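Methylated RNA-binding protein 1 (Saccharomyces cerevisiae S288c, PDB 4RCM) binds N6-methyladenosine-containing RNA through its YTH domain and lowers the stability of PHO4 mRNA, thereby regulating phosphate metabolism after transcription. Local coordinates at residues Trp106-Asp111 with Asn149-Gln154; Lys60-Phe65 with Cys74-Met79; Leu121-Glu126 with Glu138-Ile143. All coordinates share one frame; numbering follows the deposited sequence.

Contact 1 of 3, residues Trp106-Asp111 with Asn149-Gln154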
loop_
_atom_site.group_PDB
_atom_site.type_symbol
_atom_site.label_atom_id
_atom_site.label_comp_id
_atom_site.label_asym_id
_atom_site.label_seq_id
_atom_site.Cartn_x
_atom_site.Cartn_y
_atom_site.Cartn_z
ATOM N N TRP A 106 -3.527 -8.092 -2.319
ATOM C CA TRP A 106 -2.092 -7.855 -2.370
ATOM C C TRP A 106 -1.669 -8.286 -3.757
ATOM O O TRP A 106 -1.766 -9.470 -4.079
ATOM C CB TRP A 106 -1.411 -8.638 -1.249
ATOM C CG TRP A 106 -1.478 -7.904 0.061
ATOM C CD1 TRP A 106 -2.581 -7.732 0.863
ATOM C CD2 TRP A 106 -0.447 -7.103 0.636
ATOM N NE1 TRP A 106 -2.260 -6.949 1.932
ATOM C CE2 TRP A 106 -0.951 -6.551 1.816
ATOM C CE3 TRP A 106 0.864 -6.827 0.278
ATOM C CZ2 TRP A 106 -0.188 -5.735 2.649
ATOM C CZ3 TRP A 106 1.617 -6.018 1.116
ATOM C CH2 TRP A 106 1.085 -5.479 2.280
ATOM N N VAL A 107 -1.348 -7.333 -4.614
ATOM C CA VAL A 107 -0.932 -7.634 -6.006
ATOM C C VAL A 107 0.563 -7.965 -6.083
ATOM O O VAL A 107 0.957 -8.839 -6.853
ATOM C CB VAL A 107 -1.298 -6.499 -7.015
ATOM C CG1 VAL A 107 -2.804 -6.368 -7.163
ATOM C CG2 VAL A 107 -0.729 -5.147 -6.586
ATOM N N ILE A 108 1.373 -7.297 -5.252
ATOM C CA ILE A 108 2.833 -7.524 -5.207
ATOM C C ILE A 108 3.371 -7.699 -3.791
ATOM O O ILE A 108 3.092 -6.914 -2.914
ATOM C CB ILE A 108 3.631 -6.371 -5.879
ATOM C CG1 ILE A 108 3.307 -6.270 -7.357
ATOM C CG2 ILE A 108 5.173 -6.556 -5.697
ATOM C CD1 ILE A 108 3.630 -4.911 -7.961
ATOM N N VAL A 109 4.231 -8.715 -3.576
ATOM C CA VAL A 109 4.758 -8.971 -2.245
ATOM C C VAL A 109 6.233 -9.233 -2.422
ATOM O O VAL A 109 6.584 -10.260 -2.982
ATOM C CB VAL A 109 4.110 -10.199 -1.582
ATOM C CG1 VAL A 109 4.749 -10.485 -0.224
ATOM C CG2 VAL A 109 2.622 -9.986 -1.428
ATOM N N ARG A 110 7.047 -8.235 -2.060
ATOM C CA ARG A 110 8.488 -8.288 -2.129
ATOM C C ARG A 110 8.997 -6.981 -1.543
ATOM O O ARG A 110 8.318 -5.981 -1.560
ATOM C CB ARG A 110 9.028 -8.453 -3.552
ATOM C CG ARG A 110 8.573 -7.409 -4.587
ATOM C CD ARG A 110 9.496 -6.190 -4.799
ATOM N NE ARG A 110 10.932 -6.516 -4.899
ATOM C CZ ARG A 110 11.639 -6.674 -6.020
ATOM N NH1 ARG A 110 11.084 -6.610 -7.236
ATOM N NH2 ARG A 110 12.915 -6.958 -5.918
ATOM N N ASP A 111 10.190 -7.004 -1.011
ATOM C CA ASP A 111 10.792 -5.774 -0.448
ATOM C C ASP A 111 11.510 -4.958 -1.527
ATOM O O ASP A 111 12.102 -5.491 -2.433
ATOM C CB ASP A 111 11.787 -6.134 0.666
ATOM C CG ASP A 111 11.103 -6.623 1.948
ATOM O OD1 ASP A 111 9.840 -6.565 2.110
ATOM O OD2 ASP A 111 11.857 -7.083 2.832
ATOM N N ASN A 149 6.820 -0.055 -11.282
ATOM C CA ASN A 149 7.713 -0.704 -12.247
ATOM C C ASN A 149 8.982 -1.223 -11.610
ATOM O O ASN A 149 9.533 -2.275 -12.033
ATOM C CB ASN A 149 8.046 0.217 -13.433
ATOM C CG ASN A 149 6.888 0.364 -14.413
ATOM O OD1 ASN A 149 6.064 -0.564 -14.601
ATOM N ND2 ASN A 149 6.782 1.538 -15.011
ATOM N N LEU A 150 9.442 -0.525 -10.573
ATOM C CA LEU A 150 10.571 -1.025 -9.778
ATOM C C LEU A 150 10.132 -2.269 -8.998
ATOM O O LEU A 150 10.856 -3.254 -8.926
ATOM C CB LEU A 150 11.108 0.090 -8.866
ATOM C CG LEU A 150 12.317 -0.134 -7.989
ATOM C CD1 LEU A 150 13.613 -0.251 -8.806
ATOM C CD2 LEU A 150 12.448 0.991 -6.948
ATOM N N PHE A 151 8.922 -2.242 -8.452
ATOM C CA PHE A 151 8.414 -3.392 -7.692
ATOM C C PHE A 151 8.271 -4.649 -8.592
ATOM O O PHE A 151 8.430 -5.779 -8.096
ATOM C CB PHE A 151 7.067 -3.075 -6.987
ATOM C CG PHE A 151 7.202 -2.538 -5.568
ATOM C CD1 PHE A 151 7.311 -3.422 -4.463
ATOM C CD2 PHE A 151 7.175 -1.180 -5.308
ATOM C CE1 PHE A 151 7.424 -2.950 -3.146
ATOM C CE2 PHE A 151 7.308 -0.688 -3.997
ATOM C CZ PHE A 151 7.415 -1.579 -2.907
ATOM N N LYS A 152 7.936 -4.439 -9.876
ATOM C CA LYS A 152 7.740 -5.521 -10.868
ATOM C C LYS A 152 9.059 -6.111 -11.365
ATOM O O LYS A 152 9.063 -7.047 -12.159
ATOM C CB LYS A 152 6.921 -5.018 -12.106
ATOM C CG LYS A 152 5.421 -4.977 -11.906
ATOM C CD LYS A 152 4.711 -4.032 -12.871
ATOM C CE LYS A 152 3.744 -4.688 -13.833
ATOM N NZ LYS A 152 3.192 -3.766 -14.879
ATOM N N THR A 153 10.194 -5.542 -10.983
ATOM C CA THR A 153 11.447 -6.041 -11.533
ATOM C C THR A 153 11.816 -7.384 -10.896
ATOM O O THR A 153 11.870 -7.506 -9.673
ATOM C CB THR A 153 12.589 -5.064 -11.330
ATOM O OG1 THR A 153 12.234 -3.805 -11.906
ATOM C CG2 THR A 153 13.894 -5.596 -12.007
ATOM N N GLN A 154 12.105 -8.373 -11.737
ATOM C CA GLN A 154 12.429 -9.716 -11.274
ATOM C C GLN A 154 13.912 -9.750 -10.889
ATOM O O GLN A 154 14.694 -10.382 -11.566
ATOM C CB GLN A 154 12.119 -10.749 -12.375
ATOM C CG GLN A 154 13.156 -10.845 -13.491
#
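The carbonyls of F151 and T153, where helix 141-151 passes into the following loop, converge on a single nitrogen of R110, a small example of how an arginine can tie a helix to a strand. R110 NH1 donates to T153 O at 2.7 Å and to F151 O at 2.9 Å, both acceptors lying close to the guanidinium plane. With CG in the crowded position between backbone N and carbonyl carbon (chi1 55°) and a bend at chi2 (94°), R110 lays CD 3.5 Å from F151 CD1; chi3 then turns the guanidinium toward the carbonyls. This is the close-packed part: I108 adds CG2 at 4.0 Å from F151 CD1, approaching obliquely, while R110 O lies at the ring edge, near its plane. The looser margin lies at partly exposed K152 and T153, where I108 CD1 comes no nearer than 4.3 Å to K152 CG, and K152 sends its amine off to L10 O. R110 NE also donates to D111 O at 2.9 Å, and NH2 forms a salt bridge with D155. V107 and I108 form a classic beta bulge opposite V76. The carbonyls and the D155 carboxylate would probably stabilise the guanidinium's positive charge, which in turn would balance them.

Contact 2 of 3, residues Lys60-Phe65 with Cys74-Met79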
loop_
_atom_site.group_PDB
_atom_site.type_symbol
_atom_site.label_atom_id
_atom_site.label_comp_id
_atom_site.label_asym_id
_atom_site.label_seq_id
_atom_site.Cartn_x
_atom_site.Cartn_y
_atom_site.Cartn_z
ATOM N N LYS A 60 -8.291 2.731 -10.601
ATOM C CA LYS A 60 -7.974 1.949 -9.383
ATOM C C LYS A 60 -7.305 2.787 -8.253
ATOM O O LYS A 60 -6.792 3.863 -8.523
ATOM C CB LYS A 60 -7.020 0.784 -9.786
ATOM C CG LYS A 60 -7.572 -0.086 -10.926
ATOM C CD LYS A 60 -6.598 -1.179 -11.339
ATOM C CE LYS A 60 -7.088 -2.037 -12.523
ATOM N NZ LYS A 60 -6.049 -3.052 -12.953
ATOM N N VAL A 61 -7.355 2.272 -7.001
ATOM C CA VAL A 61 -6.538 2.765 -5.855
ATOM C C VAL A 61 -5.514 1.686 -5.452
ATOM O O VAL A 61 -5.888 0.515 -5.166
ATOM C CB VAL A 61 -7.374 3.153 -4.645
ATOM C CG1 VAL A 61 -6.526 3.427 -3.411
ATOM C CG2 VAL A 61 -8.176 4.397 -4.949
ATOM N N PHE A 62 -4.245 2.076 -5.478
ATOM C CA PHE A 62 -3.160 1.249 -4.957
ATOM C C PHE A 62 -2.520 1.845 -3.715
ATOM O O PHE A 62 -2.446 3.103 -3.564
ATOM C CB PHE A 62 -2.101 1.016 -6.016
ATOM C CG PHE A 62 -2.552 0.082 -7.076
ATOM C CD1 PHE A 62 -3.330 0.543 -8.113
ATOM C CD2 PHE A 62 -2.277 -1.253 -6.973
ATOM C CE1 PHE A 62 -3.765 -0.326 -9.092
ATOM C CE2 PHE A 62 -2.714 -2.139 -7.922
ATOM C CZ PHE A 62 -3.468 -1.680 -8.986
ATOM N N LEU A 63 -2.015 0.933 -2.869
ATOM C CA LEU A 63 -1.433 1.245 -1.550
ATOM C C LEU A 63 -0.059 0.703 -1.474
ATOM O O LEU A 63 0.089 -0.512 -1.572
ATOM C CB LEU A 63 -2.212 0.567 -0.493
ATOM C CG LEU A 63 -3.714 0.912 -0.625
ATOM C CD1 LEU A 63 -4.458 0.183 0.438
ATOM C CD2 LEU A 63 -3.919 2.382 -0.470
ATOM N N PHE A 64 0.922 1.573 -1.314
ATOM C CA PHE A 64 2.291 1.112 -1.049
ATOM C C PHE A 64 2.425 0.882 0.472
ATOM O O PHE A 64 2.473 1.835 1.266
ATOM C CB PHE A 64 3.312 2.146 -1.494
ATOM C CG PHE A 64 3.292 2.451 -2.973
ATOM C CD1 PHE A 64 3.721 1.514 -3.900
ATOM C CD2 PHE A 64 2.876 3.695 -3.436
ATOM C CE1 PHE A 64 3.755 1.819 -5.259
ATOM C CE2 PHE A 64 2.890 3.976 -4.812
ATOM C CZ PHE A 64 3.336 3.041 -5.705
ATOM N N PHE A 65 2.463 -0.371 0.877
ATOM C CA PHE A 65 2.702 -0.710 2.290
ATOM C C PHE A 65 4.130 -0.548 2.803
ATOM O O PHE A 65 5.085 -1.169 2.317
ATOM C CB PHE A 65 2.229 -2.093 2.552
ATOM C CG PHE A 65 0.773 -2.155 2.839
ATOM C CD1 PHE A 65 -0.166 -2.142 1.819
ATOM C CD2 PHE A 65 0.349 -2.242 4.141
ATOM C CE1 PHE A 65 -1.545 -2.216 2.126
ATOM C CE2 PHE A 65 -0.998 -2.344 4.442
ATOM C CZ PHE A 65 -1.935 -2.292 3.440
ATOM N N CYS A 74 7.200 -3.099 1.805
ATOM C CA CYS A 74 7.081 -4.551 1.618
ATOM C C CYS A 74 6.014 -5.133 0.607
ATOM O O CYS A 74 5.904 -6.348 0.449
ATOM C CB CYS A 74 7.013 -5.243 2.955
ATOM S SG CYS A 74 5.908 -4.535 4.134
ATOM N N GLY A 75 5.284 -4.270 -0.087
ATOM C CA GLY A 75 4.511 -4.722 -1.236
ATOM C C GLY A 75 3.397 -3.748 -1.554
ATOM O O GLY A 75 3.356 -2.661 -1.016
ATOM N N VAL A 76 2.558 -4.152 -2.492
ATOM C CA VAL A 76 1.507 -3.237 -3.037
ATOM C C VAL A 76 0.176 -3.936 -2.978
ATOM O O VAL A 76 0.051 -5.044 -3.392
ATOM C CB VAL A 76 1.859 -2.827 -4.475
ATOM C CG1 VAL A 76 0.955 -1.707 -4.938
ATOM C CG2 VAL A 76 3.350 -2.386 -4.590
ATOM N N ALA A 77 -0.855 -3.254 -2.505
ATOM C CA ALA A 77 -2.174 -3.827 -2.502
ATOM C C ALA A 77 -3.115 -2.857 -3.185
ATOM O O ALA A 77 -2.869 -1.610 -3.207
ATOM C CB ALA A 77 -2.675 -4.070 -1.088
ATOM N N GLU A 78 -4.153 -3.431 -3.764
ATOM C CA GLU A 78 -5.186 -2.633 -4.399
ATOM C C GLU A 78 -6.304 -2.603 -3.433
ATOM O O GLU A 78 -6.608 -3.652 -2.859
ATOM C CB GLU A 78 -5.650 -3.283 -5.700
ATOM C CG GLU A 78 -6.581 -2.405 -6.532
ATOM C CD GLU A 78 -7.096 -3.038 -7.829
ATOM O OE1 GLU A 78 -6.733 -4.172 -8.190
ATOM O OE2 GLU A 78 -7.950 -2.396 -8.457
ATOM N N MET A 79 -6.929 -1.420 -3.262
ATOM C CA MET A 79 -8.174 -1.246 -2.522
ATOM C C MET A 79 -9.354 -1.660 -3.417
ATOM O O MET A 79 -9.542 -1.103 -4.513
ATOM C CB MET A 79 -8.320 0.249 -2.078
ATOM C CG MET A 79 -9.593 0.589 -1.351
ATOM S SD MET A 79 -9.578 2.335 -0.908
ATOM C CE MET A 79 -11.086 2.426 0.082
HETATM O O HOH W 1 -5.617 -4.596 -10.450
HETATM O O HOH W 2 -9.058 -0.258 -7.088
#
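A77 O is held twice: L63 N donates to it at 2.7 Å, nearly along the C=O axis, and F62 CA adds a CA-H...O contact to A77 O at 3.4 Å. Water does comparable work at the carboxylate of E78. E78 OE1 accepts at 2.6 Å from a water that in turn accepts from K60 NZ, while OE2 accepts at 2.8 Å from a second water, which also donates to M79 O and accepts from V61 N. The K60 methylenes lie against the carboxylate, K60 CG 3.4 Å from E78 OE2, whereas the charged ends are linked through the first water; K60 NZ also donates to N11 O. An extended chain, with CG anti to the backbone N (chi1 -171°), carries E78 obliquely across F62, so that CG sits over one face of that ring toward its rim, 4.2 Å from the centroid, in a CH-pi contact, and the carboxylate plane is tilted only 17° from the ring. An alanine here removes the carboxylate and CG, and would probably break the water link to K60, weaken the hold on the second water and lose the CH-pi contact over F62. The two strands, 61-67 and 72-79, form an antiparallel beta hairpin in the central mixed sheet of the YTH domain, a member of the PUA clan. L63 and A77 make a hydrogen-bonded pair, A77 N returning a bond to L63 O. On the face that bears F62, F64, V76 and E78, the valine spreads its methyls between two rings, V76 CG1 3.8 Å from F62 CD2 and CG2 against F64 CD1; helix 141-151 packs here through I148 and F151. On the other face, with L63 and A77, A77 CB meets F65 CE1 at 3.9 Å, and that ring also meets W106 and stands edge-to-face with W38.

Contact 3 of 3, residues Leu121-Glu126 with Glu138-Ile143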
loop_
_atom_site.group_PDB
_atom_site.type_symbol
_atom_site.label_atom_id
_atom_site.label_comp_id
_atom_site.label_asym_id
_atom_site.label_seq_id
_atom_site.Cartn_x
_atom_site.Cartn_y
_atom_site.Cartn_z
ATOM N N LEU A 121 10.738 11.971 -5.039
ATOM C CA LEU A 121 10.470 13.127 -4.231
ATOM C C LEU A 121 9.030 13.516 -4.466
ATOM O O LEU A 121 8.547 13.443 -5.609
ATOM C CB LEU A 121 11.450 14.263 -4.603
ATOM C CG LEU A 121 12.901 13.774 -4.617
ATOM C CD1 LEU A 121 13.887 14.886 -4.982
ATOM C CD2 LEU A 121 13.271 13.149 -3.273
ATOM N N ILE A 122 8.337 13.892 -3.401
ATOM C CA ILE A 122 6.901 14.041 -3.454
ATOM C C ILE A 122 6.469 15.508 -3.327
ATOM O O ILE A 122 6.459 16.068 -2.238
ATOM C CB ILE A 122 6.195 13.204 -2.366
ATOM C CG1 ILE A 122 6.682 11.746 -2.400
ATOM C CG2 ILE A 122 4.672 13.292 -2.533
ATOM C CD1 ILE A 122 6.485 11.043 -3.741
ATOM N N PRO A 123 6.054 16.116 -4.451
ATOM C CA PRO A 123 5.805 17.550 -4.442
ATOM C C PRO A 123 4.924 18.070 -3.291
ATOM O O PRO A 123 5.147 19.189 -2.829
ATOM C CB PRO A 123 5.129 17.792 -5.802
ATOM C CG PRO A 123 5.633 16.718 -6.682
ATOM C CD PRO A 123 5.944 15.536 -5.810
ATOM N N SER A 124 3.976 17.266 -2.815
ATOM C CA SER A 124 2.976 17.723 -1.848
ATOM C C SER A 124 3.311 17.328 -0.413
ATOM O O SER A 124 2.491 17.528 0.494
ATOM C CB SER A 124 1.600 17.156 -2.191
ATOM O OG SER A 124 1.537 15.773 -1.883
ATOM N N ASN A 125 4.478 16.716 -0.223
ATOM C CA ASN A 125 5.077 16.580 1.097
ATOM C C ASN A 125 6.403 17.324 1.015
ATOM O O ASN A 125 7.493 16.728 1.009
ATOM C CB ASN A 125 5.274 15.115 1.506
ATOM C CG ASN A 125 5.696 14.971 2.967
ATOM O OD1 ASN A 125 5.282 15.761 3.825
ATOM N ND2 ASN A 125 6.521 13.963 3.259
ATOM N N GLU A 126 6.277 18.641 0.846
ATOM C CA GLU A 126 7.412 19.552 0.785
ATOM C C GLU A 126 8.599 18.938 0.038
ATOM O O GLU A 126 9.741 19.084 0.468
ATOM C CB GLU A 126 7.805 19.967 2.225
ATOM N N GLU A 138 -0.813 10.900 -0.324
ATOM C CA GLU A 138 -1.041 10.634 -1.775
ATOM C C GLU A 138 0.193 10.814 -2.623
ATOM O O GLU A 138 0.968 11.770 -2.445
ATOM C CB GLU A 138 -2.150 11.470 -2.373
ATOM C CG GLU A 138 -2.407 11.125 -3.844
ATOM C CD GLU A 138 -3.778 11.498 -4.345
ATOM O OE1 GLU A 138 -4.542 12.158 -3.633
ATOM O OE2 GLU A 138 -4.113 11.097 -5.471
ATOM N N ILE A 139 0.344 9.911 -3.587
ATOM C CA ILE A 139 1.492 9.882 -4.461
ATOM C C ILE A 139 1.025 10.115 -5.936
ATOM O O ILE A 139 0.224 9.344 -6.476
ATOM C CB ILE A 139 2.233 8.537 -4.387
ATOM C CG1 ILE A 139 2.671 8.177 -2.939
ATOM C CG2 ILE A 139 3.406 8.535 -5.344
ATOM C CD1 ILE A 139 3.735 9.063 -2.312
ATOM N N PRO A 140 1.523 11.178 -6.579
ATOM C CA PRO A 140 1.072 11.479 -7.963
ATOM C C PRO A 140 1.158 10.270 -8.908
ATOM O O PRO A 140 2.100 9.518 -8.841
ATOM C CB PRO A 140 2.078 12.544 -8.448
ATOM C CG PRO A 140 2.722 13.092 -7.224
ATOM C CD PRO A 140 2.748 11.932 -6.233
ATOM N N TYR A 141 0.215 10.155 -9.839
ATOM C CA TYR A 141 0.140 9.005 -10.728
ATOM C C TYR A 141 1.475 8.601 -11.345
ATOM O O TYR A 141 1.945 7.444 -11.190
ATOM C CB TYR A 141 -0.879 9.328 -11.823
ATOM C CG TYR A 141 -1.100 8.236 -12.798
ATOM C CD1 TYR A 141 -1.923 7.140 -12.507
ATOM C CD2 TYR A 141 -0.494 8.291 -14.042
ATOM C CE1 TYR A 141 -2.123 6.124 -13.457
ATOM C CE2 TYR A 141 -0.694 7.304 -14.991
ATOM C CZ TYR A 141 -1.498 6.223 -14.712
ATOM O OH TYR A 141 -1.588 5.270 -15.688
ATOM N N SER A 142 2.120 9.561 -12.003
ATOM C CA SER A 142 3.371 9.237 -12.713
ATOM C C SER A 142 4.481 8.668 -11.814
ATOM O O SER A 142 5.176 7.718 -12.242
ATOM C CB SER A 142 3.874 10.414 -13.566
ATOM O OG SER A 142 4.118 11.565 -12.797
ATOM N N ILE A 143 4.661 9.210 -10.611
ATOM C CA ILE A 143 5.642 8.690 -9.653
ATOM C C ILE A 143 5.185 7.289 -9.216
ATOM O O ILE A 143 5.985 6.336 -9.152
ATOM C CB ILE A 143 5.752 9.555 -8.353
ATOM C CG1 ILE A 143 5.978 11.060 -8.635
ATOM C CG2 ILE A 143 6.859 9.028 -7.449
ATOM C CD1 ILE A 143 7.151 11.331 -9.481
HETATM O O HOH W 3 1.515 13.864 -3.696
#
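I122 and I139 meet tip to tip with their side chains crossing at about a right angle, CD1 of I122 3.7 Å from CD1 of I139. Both place CG1 anti to the carbonyl carbon and then turn again at chi2 (-58° for I122, -67° for I139), so each chain folds rather than extends, and the delta methyls become the points of contact. From the same tip, I122 CD1 reaches I143 CG2 at 4.2 Å, so this delta methyl touches both I139 and the first turn of the helix. The other branch of I122, CG2, is anti to the backbone N and is directed to the backbone side of the partner segment, 4.0 Å from E138 O. The two prolines approach more loosely, P123 CD to P140 CG at 4.3 Å. No direct hydrogen bond joins the segments; a single water does so at the margin, donating to E138 O at 2.5 Å and hydrogen-bonded to S124 OG at 2.6 Å. A type I beta turn from I122 to N125, closed by N125 N to I122 O, presents S124 to that water. The contact lays the turn that starts at the end of the short strand 121-122 against the junction where strand 138-139 gives way, through P140 at the N-cap position, to helix 141-151, with I139 also packing on F18 and V20 of strand 17-23 and I143 on F120.

Contacts 1 and 2 share the central sheet directly: strands 72-79 and 102-112 are neighbours in it, and V76 bonds through its backbone to both V107 and I108 (I108 O to V76 N, 2.8 Å). Contact 3 touches neither of the others, its centre about 19 Å from that of contact 1 and about 15 Å from that of contact 2, yet it reaches the same sheet through strand 138-139, and helix 141-151 runs from contact 3 to contact 1. Contact 2 comes closest to the bound m6A, its nearest atom about 7 Å away, against about 10 Å for contact 1 and 12 Å for contact 3. There the F65 side chain lies about 5 Å from that of S23, an experimentally established binding residue.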